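PDB 7D78: DltD domain-containing protein, which is a fungal thioesterase of the alpha/beta hydrolase fold that probably closes a polyketide chain into a medium-ring lactone. Local coordinates for residues Glu166-Asp169 with Lys170-Gln174; Gln237-Gln240 with Lys241-Trp244; Met133-Gly136 with Gly137-Ala141. One frame throughout, in Å; residues are numbered along the deposited sequence.

How the contacts relate
Contacts 1 and 3 are the openings of helices 168-183 and 135-146, contact 2 is the short helix 238-244, and the three touch in a row. Phe-172 CE1 of contact 1 packs on Ala-243 CB of contact 2 at 3.8 Å, and Leu-242 CD2 of contact 2 rests on Phe-135 CE1 of contact 3 at 3.6 Å. Contacts 1 and 3 do not meet (centres 25 Å apart); contact 2 bridges them. Contact 3 carries Ser-134, the presumed nucleophile, close to the centre of the chain. Contacts 1 and 2 lie farther out, and both reach the second subunit. The sodium ion sits beside contact 1, about 12 Å from the side chain of Tyr-239 in contact 2.

Contact 1 (Glu166-Asp169 with Lys170-Gln174); sequences EKRD and KAFLQ. With NA (sodium ion), chain C.
Arg-168 turns its CG away from its own backbone N (chi1 -162°), while Phe-172, one helical turn on, keeps CG beside its backbone N (chi1 -75°); the arginine methylenes therefore meet the ring. Arg-168 CG stands over one face of the phenyl group, 3.8 Å from the Phe-172 ring centroid, in a CH-pi contact displaced toward the rim. A bend at chi3 then carries the guanidinium to Asp-169; the guanidinium plane lies 4° from the Phe-172 ring plane. NE and NH2 both grip Asp-169 OD1 side-on; the salt bridge from Arg-168 NH2 to Asp-169 OD1 is 2.8 Å long. Asp-169 OD2 pairs with Lys-256 of the second subunit, and Arg-168 NH2 also bridges to Asp-255 there. An alanine in place of Arg-168 is likely to remove the methylene packing on Phe-172 and leave Asp-169 OD1 and Asp-255 of the second subunit without their cationic mate. Nearby, Glu-166 O binds the sodium ion at 2.8 Å. The bond from Phe-172 N to Arg-168 O (2.8 Å) belongs to the i to i+4 bonding of helix 168-183, which packs against helix 238-244 through Phe-172 and Ala-243.

Contact 2 (Gln237-Gln240 with Lys241-Trp244); sequences QTYQ and KLAW
Gln-240 lays its side-chain carbonyl over one face of the Trp-244 indole, with OE1 3.1 Å from CE2 and the amide and ring planes 22° apart. CG starts off anti to the backbone N, and a bend at chi2 (65°) swings the amide along the helix toward the tryptophan. The oxygen sits off-centre above the indole, near CE2 and CZ2; it does not take the indole N-H. Trp-244 NE1 instead donates to Glu-108 of the second subunit, whose OE2 also receives Lys-241 NZ in a salt bridge, so one carboxylate oxygen serves two side chains of this turn.

The main-chain acceptors are used in succession. Lys-241 N donates to Gln-237 O at 3.3 Å and Leu-242 N to Thr-238 O at 2.9 Å, each lying in the carbonyl plane. Ala-243 N reaches Tyr-239 O at 3.0 Å but approaches from above that plane, 35° out; Tyr-239 O also accepts from Tyr-163 OH. At Gln-240 O the bonding slackens: it has only weak bonds here, from Ala-243 N and from Trp-244 N (3.3 Å).

Among the other polar ends, Gln-237 NE2 donates to Asp-178 on helix 168-183, and Thr-238 OG1 bonds with Ala-235 O and Ile-101 N. On the apolar side, Leu-242 CD1 meets Thr-238 CG2 at 4.1 Å, the two side chains running side by side, and the edge of the Tyr-239 ring through CD1 at 4.2 Å. The arrangement is that of a short alpha-helix, with i to i+4 bonding over most of its length and the Gln-240 carbonyl lying over the Trp-244 indole near its end; helix 238-244 touches both helix 168-183 and helix 103-118 and belongs to the dimer contact.

Contact 3 (Met133-Gly136 with Gly137-Ala141); sequences MSFG and GTVSA
Phe-135 and Val-139, a turn apart on the same helix, bring their side chains together at an angle: the ring offers its CE2 corner to CG2 of Val-139 at 3.8 Å. Val-139 holds CG2 beside its own backbone N, with CG1 anti to it (chi1 165°), and Val-139 CG2 also lies 3.4 Å from Phe-135 O. Phe-60 meets the phenyl group edge-to-face, and Pro-103 of helix 103-118 touches both residues.

Ser-140 turns back on the helix. Its OG, beside the backbone N, donates to Gly-136 O at 2.7 Å, while Ser-140 N donates to the same oxygen at 2.9 Å from the opposite face of the carbonyl plane. This buried carbonyl is thus held by two donors of one residue.

The CB of Ser-134 leads away from 137-141; its OG bonds to His-296 NE2 and to a glycerol molecule. Its backbone is strained (phi 63°, psi -134°), and its O takes Gly-137 N at 2.9 Å. Strand 127-133, this sharp turn and helix 135-146 probably form the nucleophile elbow of an alpha/beta hydrolase, with Gly-132, Ser-134 and Gly-136 in the GxSxG pattern and Ser-134 in a likely catalytic triad with His-296 and Asp-267.

Contact 1 (Glu166-Asp169 with Lys170-Gln174)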
loop_
_atom_site.group_PDB
_atom_site.type_symbol
_atom_site.label_atom_id
_atom_site.label_comp_id
_atom_site.label_asym_id
_atom_site.label_seq_id
_atom_site.Cartn_x
_atom_site.Cartn_y
_atom_site.Cartn_z
ATOM N N GLU A 166 -20.914 -1.857 -5.579
ATOM C CA GLU A 166 -21.998 -0.889 -5.479
ATOM C C GLU A 166 -21.834 0.060 -4.297
ATOM O O GLU A 166 -22.468 1.124 -4.279
ATOM C CB GLU A 166 -23.336 -1.622 -5.391
ATOM C CG GLU A 166 -23.452 -2.572 -4.206
ATOM C CD GLU A 166 -23.112 -4.026 -4.546
ATOM O OE1 GLU A 166 -23.734 -4.924 -3.930
ATOM O OE2 GLU A 166 -22.226 -4.278 -5.405
ATOM N N LYS A 167 -21.002 -0.299 -3.319
ATOM C CA LYS A 167 -20.753 0.504 -2.130
ATOM C C LYS A 167 -19.523 1.389 -2.260
ATOM O O LYS A 167 -19.296 2.247 -1.399
ATOM C CB LYS A 167 -20.575 -0.407 -0.912
ATOM C CG LYS A 167 -21.815 -1.218 -0.521
ATOM C CD LYS A 167 -21.673 -1.755 0.895
ATOM C CE LYS A 167 -22.927 -1.485 1.711
ATOM N NZ LYS A 167 -24.127 -2.040 1.008
ATOM N N ARG A 168 -18.725 1.186 -3.308
ATOM C CA ARG A 168 -17.412 1.809 -3.395
ATOM C C ARG A 168 -17.498 3.326 -3.296
ATOM O O ARG A 168 -16.848 3.935 -2.442
ATOM C CB ARG A 168 -16.740 1.398 -4.708
ATOM C CG ARG A 168 -15.261 1.610 -4.759
ATOM C CD ARG A 168 -14.785 1.584 -6.212
ATOM N NE ARG A 168 -15.335 2.717 -6.966
ATOM C CZ ARG A 168 -15.321 2.821 -8.294
ATOM N NH1 ARG A 168 -14.789 1.856 -9.039
ATOM N NH2 ARG A 168 -15.843 3.890 -8.881
ATOM N N ASP A 169 -18.264 3.965 -4.189
ATOM C CA ASP A 169 -18.179 5.424 -4.279
ATOM C C ASP A 169 -18.654 6.095 -2.991
ATOM O O ASP A 169 -18.082 7.108 -2.568
ATOM C CB ASP A 169 -18.966 5.934 -5.487
ATOM C CG ASP A 169 -18.296 5.566 -6.803
ATOM O OD1 ASP A 169 -17.062 5.345 -6.808
ATOM O OD2 ASP A 169 -19.000 5.486 -7.820
ATOM N N LYS A 170 -19.687 5.547 -2.352
ATOM C CA LYS A 170 -20.157 6.138 -1.101
ATOM C C LYS A 170 -19.123 5.971 0.007
ATOM O O LYS A 170 -18.899 6.895 0.793
ATOM C CB LYS A 170 -21.493 5.519 -0.693
ATOM C CG LYS A 170 -22.643 5.934 -1.598
ATOM C CD LYS A 170 -24.001 5.623 -0.979
ATOM C CE LYS A 170 -25.135 6.095 -1.884
ATOM N NZ LYS A 170 -26.457 6.109 -1.182
ATOM N N ALA A 171 -18.491 4.795 0.089
ATOM C CA ALA A 171 -17.414 4.603 1.062
ATOM C C ALA A 171 -16.240 5.547 0.800
ATOM O O ALA A 171 -15.671 6.109 1.741
ATOM C CB ALA A 171 -16.932 3.153 1.046
ATOM N N PHE A 172 -15.834 5.700 -0.468
ATOM C CA PHE A 172 -14.766 6.645 -0.787
ATOM C C PHE A 172 -15.137 8.051 -0.345
ATOM O O PHE A 172 -14.301 8.784 0.193
ATOM C CB PHE A 172 -14.471 6.643 -2.291
ATOM C CG PHE A 172 -13.711 5.430 -2.775
ATOM C CD1 PHE A 172 -13.263 4.458 -1.883
ATOM C CD2 PHE A 172 -13.466 5.256 -4.135
ATOM C CE1 PHE A 172 -12.562 3.330 -2.333
ATOM C CE2 PHE A 172 -12.766 4.140 -4.593
ATOM C CZ PHE A 172 -12.313 3.171 -3.686
ATOM N N LEU A 173 -16.385 8.456 -0.591
ATOM C CA LEU A 173 -16.826 9.781 -0.172
ATOM C C LEU A 173 -16.732 9.934 1.341
ATOM O O LEU A 173 -16.283 10.971 1.845
ATOM C CB LEU A 173 -18.255 10.023 -0.651
ATOM C CG LEU A 173 -18.812 11.413 -0.365
ATOM C CD1 LEU A 173 -17.887 12.511 -0.929
ATOM C CD2 LEU A 173 -20.214 11.512 -0.949
ATOM N N GLN A 174 -17.151 8.905 2.078
ATOM C CA GLN A 174 -17.084 8.941 3.537
ATOM C C GLN A 174 -15.645 9.064 4.014
ATOM O O GLN A 174 -15.355 9.792 4.972
ATOM C CB GLN A 174 -17.737 7.670 4.097
ATOM C CG GLN A 174 -18.102 7.660 5.588
ATOM C CD GLN A 174 -18.649 6.293 6.022
ATOM O OE1 GLN A 174 -18.718 5.371 5.216
ATOM N NE2 GLN A 174 -19.048 6.169 7.289
HETATM NA NA NA C . -21.605 3.739 -3.683
#

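Contact 2 (Gln237-Gln240 with Lys241-Trp244)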
loop_
_atom_site.group_PDB
_atom_site.type_symbol
_atom_site.label_atom_id
_atom_site.label_comp_id
_atom_site.label_asym_id
_atom_site.label_seq_id
_atom_site.Cartn_x
_atom_site.Cartn_y
_atom_site.Cartn_z
ATOM N N GLN A 237 -10.502 4.911 8.376
ATOM C CA GLN A 237 -9.421 4.992 7.392
ATOM C C GLN A 237 -8.842 3.629 7.041
ATOM O O GLN A 237 -8.125 3.519 6.038
ATOM C CB GLN A 237 -8.308 5.913 7.893
ATOM C CG GLN A 237 -8.684 7.399 7.861
ATOM C CD GLN A 237 -9.127 7.872 6.472
ATOM O OE1 GLN A 237 -8.569 7.457 5.456
ATOM N NE2 GLN A 237 -10.134 8.751 6.434
ATOM N N THR A 238 -9.117 2.601 7.851
ATOM C CA THR A 238 -8.845 1.211 7.487
ATOM C C THR A 238 -9.307 0.955 6.064
ATOM O O THR A 238 -8.594 0.333 5.270
ATOM C CB THR A 238 -9.563 0.246 8.438
ATOM O OG1 THR A 238 -9.081 0.433 9.771
ATOM C CG2 THR A 238 -9.368 -1.225 7.999
ATOM N N TYR A 239 -10.499 1.461 5.727
ATOM C CA TYR A 239 -11.064 1.191 4.414
ATOM C C TYR A 239 -10.250 1.840 3.302
ATOM O O TYR A 239 -10.265 1.356 2.166
ATOM C CB TYR A 239 -12.513 1.665 4.382
ATOM C CG TYR A 239 -13.397 0.946 5.382
ATOM C CD1 TYR A 239 -13.164 -0.390 5.722
ATOM C CD2 TYR A 239 -14.466 1.600 5.983
ATOM C CE1 TYR A 239 -13.989 -1.052 6.648
ATOM C CE2 TYR A 239 -15.287 0.958 6.894
ATOM C CZ TYR A 239 -15.056 -0.361 7.218
ATOM O OH TYR A 239 -15.896 -0.974 8.128
ATOM N N GLN A 240 -9.556 2.945 3.596
ATOM C CA GLN A 240 -8.634 3.513 2.617
ATOM C C GLN A 240 -7.467 2.563 2.354
ATOM O O GLN A 240 -7.078 2.342 1.199
ATOM C CB GLN A 240 -8.130 4.872 3.104
ATOM C CG GLN A 240 -7.090 5.523 2.187
ATOM C CD GLN A 240 -7.660 5.875 0.826
ATOM O OE1 GLN A 240 -7.522 5.118 -0.150
ATOM N NE2 GLN A 240 -8.318 7.015 0.752
ATOM N N LYS A 241 -6.894 1.991 3.416
ATOM C CA LYS A 241 -5.817 1.021 3.241
ATOM C C LYS A 241 -6.298 -0.195 2.460
ATOM O O LYS A 241 -5.572 -0.726 1.614
ATOM C CB LYS A 241 -5.268 0.598 4.608
ATOM C CG LYS A 241 -4.895 1.762 5.539
ATOM C CD LYS A 241 -3.960 2.744 4.826
ATOM C CE LYS A 241 -3.670 3.981 5.674
ATOM N NZ LYS A 241 -2.730 4.915 4.955
ATOM N N LEU A 242 -7.522 -0.651 2.730
ATOM C CA LEU A 242 -8.052 -1.800 2.006
ATOM C C LEU A 242 -8.337 -1.463 0.549
ATOM O O LEU A 242 -8.295 -2.355 -0.305
ATOM C CB LEU A 242 -9.324 -2.321 2.686
ATOM C CG LEU A 242 -9.156 -2.778 4.142
ATOM C CD1 LEU A 242 -10.455 -3.379 4.649
ATOM C CD2 LEU A 242 -8.012 -3.795 4.253
ATOM N N ALA A 243 -8.627 -0.192 0.241
ATOM C CA ALA A 243 -8.855 0.178 -1.154
ATOM C C ALA A 243 -7.583 0.023 -1.974
ATOM O O ALA A 243 -7.636 -0.376 -3.142
ATOM C CB ALA A 243 -9.369 1.616 -1.245
ATOM N N TRP A 244 -6.439 0.368 -1.374
ATOM C CA TRP A 244 -5.148 0.299 -2.048
ATOM C C TRP A 244 -4.673 -1.141 -2.218
ATOM O O TRP A 244 -4.039 -1.469 -3.227
ATOM C CB TRP A 244 -4.092 1.056 -1.242
ATOM C CG TRP A 244 -4.254 2.557 -1.007
ATOM C CD1 TRP A 244 -3.876 3.239 0.122
ATOM C CD2 TRP A 244 -4.769 3.547 -1.913
ATOM N NE1 TRP A 244 -4.124 4.577 -0.026
ATOM C CE2 TRP A 244 -4.670 4.796 -1.261
ATOM C CE3 TRP A 244 -5.294 3.502 -3.207
ATOM C CZ2 TRP A 244 -5.091 5.986 -1.857
ATOM C CZ3 TRP A 244 -5.703 4.677 -3.799
ATOM C CH2 TRP A 244 -5.607 5.907 -3.121
#

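Contact 3 (Met133-Gly136 with Gly137-Ala141)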
loop_
_atom_site.group_PDB
_atom_site.type_symbol
_atom_site.label_atom_id
_atom_site.label_comp_id
_atom_site.label_asym_id
_atom_site.label_seq_id
_atom_site.Cartn_x
_atom_site.Cartn_y
_atom_site.Cartn_z
ATOM N N MET A 133 -4.588 -16.474 10.246
ATOM C CA MET A 133 -6.000 -16.801 10.132
ATOM C C MET A 133 -6.771 -15.629 9.545
ATOM O O MET A 133 -6.589 -14.484 9.975
ATOM C CB MET A 133 -6.604 -17.171 11.483
ATOM C CG MET A 133 -8.086 -17.517 11.378
ATOM S SD MET A 133 -8.547 -18.616 12.708
ATOM C CE MET A 133 -10.317 -18.759 12.430
ATOM N N SER A 134 -7.638 -15.921 8.577
ATOM C CA SER A 134 -8.566 -14.934 8.019
ATOM C C SER A 134 -7.722 -13.837 7.375
ATOM O O SER A 134 -6.782 -14.169 6.630
ATOM C CB SER A 134 -9.523 -14.476 9.117
ATOM O OG SER A 134 -10.475 -13.553 8.615
ATOM N N PHE A 135 -8.020 -12.558 7.614
ATOM C CA PHE A 135 -7.202 -11.413 7.221
ATOM C C PHE A 135 -5.712 -11.636 7.504
ATOM O O PHE A 135 -4.855 -11.268 6.688
ATOM C CB PHE A 135 -7.731 -10.176 7.969
ATOM C CG PHE A 135 -7.270 -8.860 7.418
ATOM C CD1 PHE A 135 -7.966 -8.249 6.391
ATOM C CD2 PHE A 135 -6.187 -8.193 7.984
ATOM C CE1 PHE A 135 -7.563 -7.014 5.893
ATOM C CE2 PHE A 135 -5.772 -6.958 7.484
ATOM C CZ PHE A 135 -6.460 -6.371 6.437
ATOM N N GLY A 136 -5.395 -12.252 8.649
ATOM C CA GLY A 136 -4.002 -12.480 9.005
ATOM C C GLY A 136 -3.289 -13.487 8.116
ATOM O O GLY A 136 -2.063 -13.427 7.963
ATOM N N GLY A 137 -4.025 -14.446 7.551
ATOM C CA GLY A 137 -3.410 -15.340 6.579
ATOM C C GLY A 137 -2.981 -14.606 5.323
ATOM O O GLY A 137 -1.908 -14.871 4.768
ATOM N N THR A 138 -3.809 -13.660 4.869
ATOM C CA THR A 138 -3.468 -12.881 3.683
ATOM C C THR A 138 -2.292 -11.952 3.967
ATOM O O THR A 138 -1.389 -11.813 3.136
ATOM C CB THR A 138 -4.702 -12.102 3.222
ATOM O OG1 THR A 138 -5.822 -12.995 3.156
ATOM C CG2 THR A 138 -4.487 -11.468 1.848
ATOM N N VAL A 139 -2.283 -11.328 5.145
ATOM C CA VAL A 139 -1.153 -10.497 5.565
ATOM C C VAL A 139 0.123 -11.327 5.594
ATOM O O VAL A 139 1.188 -10.881 5.144
ATOM C CB VAL A 139 -1.442 -9.869 6.946
ATOM C CG1 VAL A 139 -0.149 -9.314 7.571
ATOM C CG2 VAL A 139 -2.499 -8.773 6.842
ATOM N N SER A 140 0.035 -12.549 6.134
ATOM C CA SER A 140 1.217 -13.393 6.242
ATOM C C SER A 140 1.782 -13.733 4.866
ATOM O O SER A 140 3.002 -13.818 4.691
ATOM C CB SER A 140 0.886 -14.681 7.010
ATOM O OG SER A 140 0.452 -14.424 8.334
ATOM N N ALA A 141 0.911 -13.942 3.883
ATOM C CA ALA A 141 1.386 -14.233 2.533
ATOM C C ALA A 141 2.191 -13.068 1.970
ATOM O O ALA A 141 3.211 -13.279 1.308
ATOM C CB ALA A 141 0.210 -14.546 1.618
#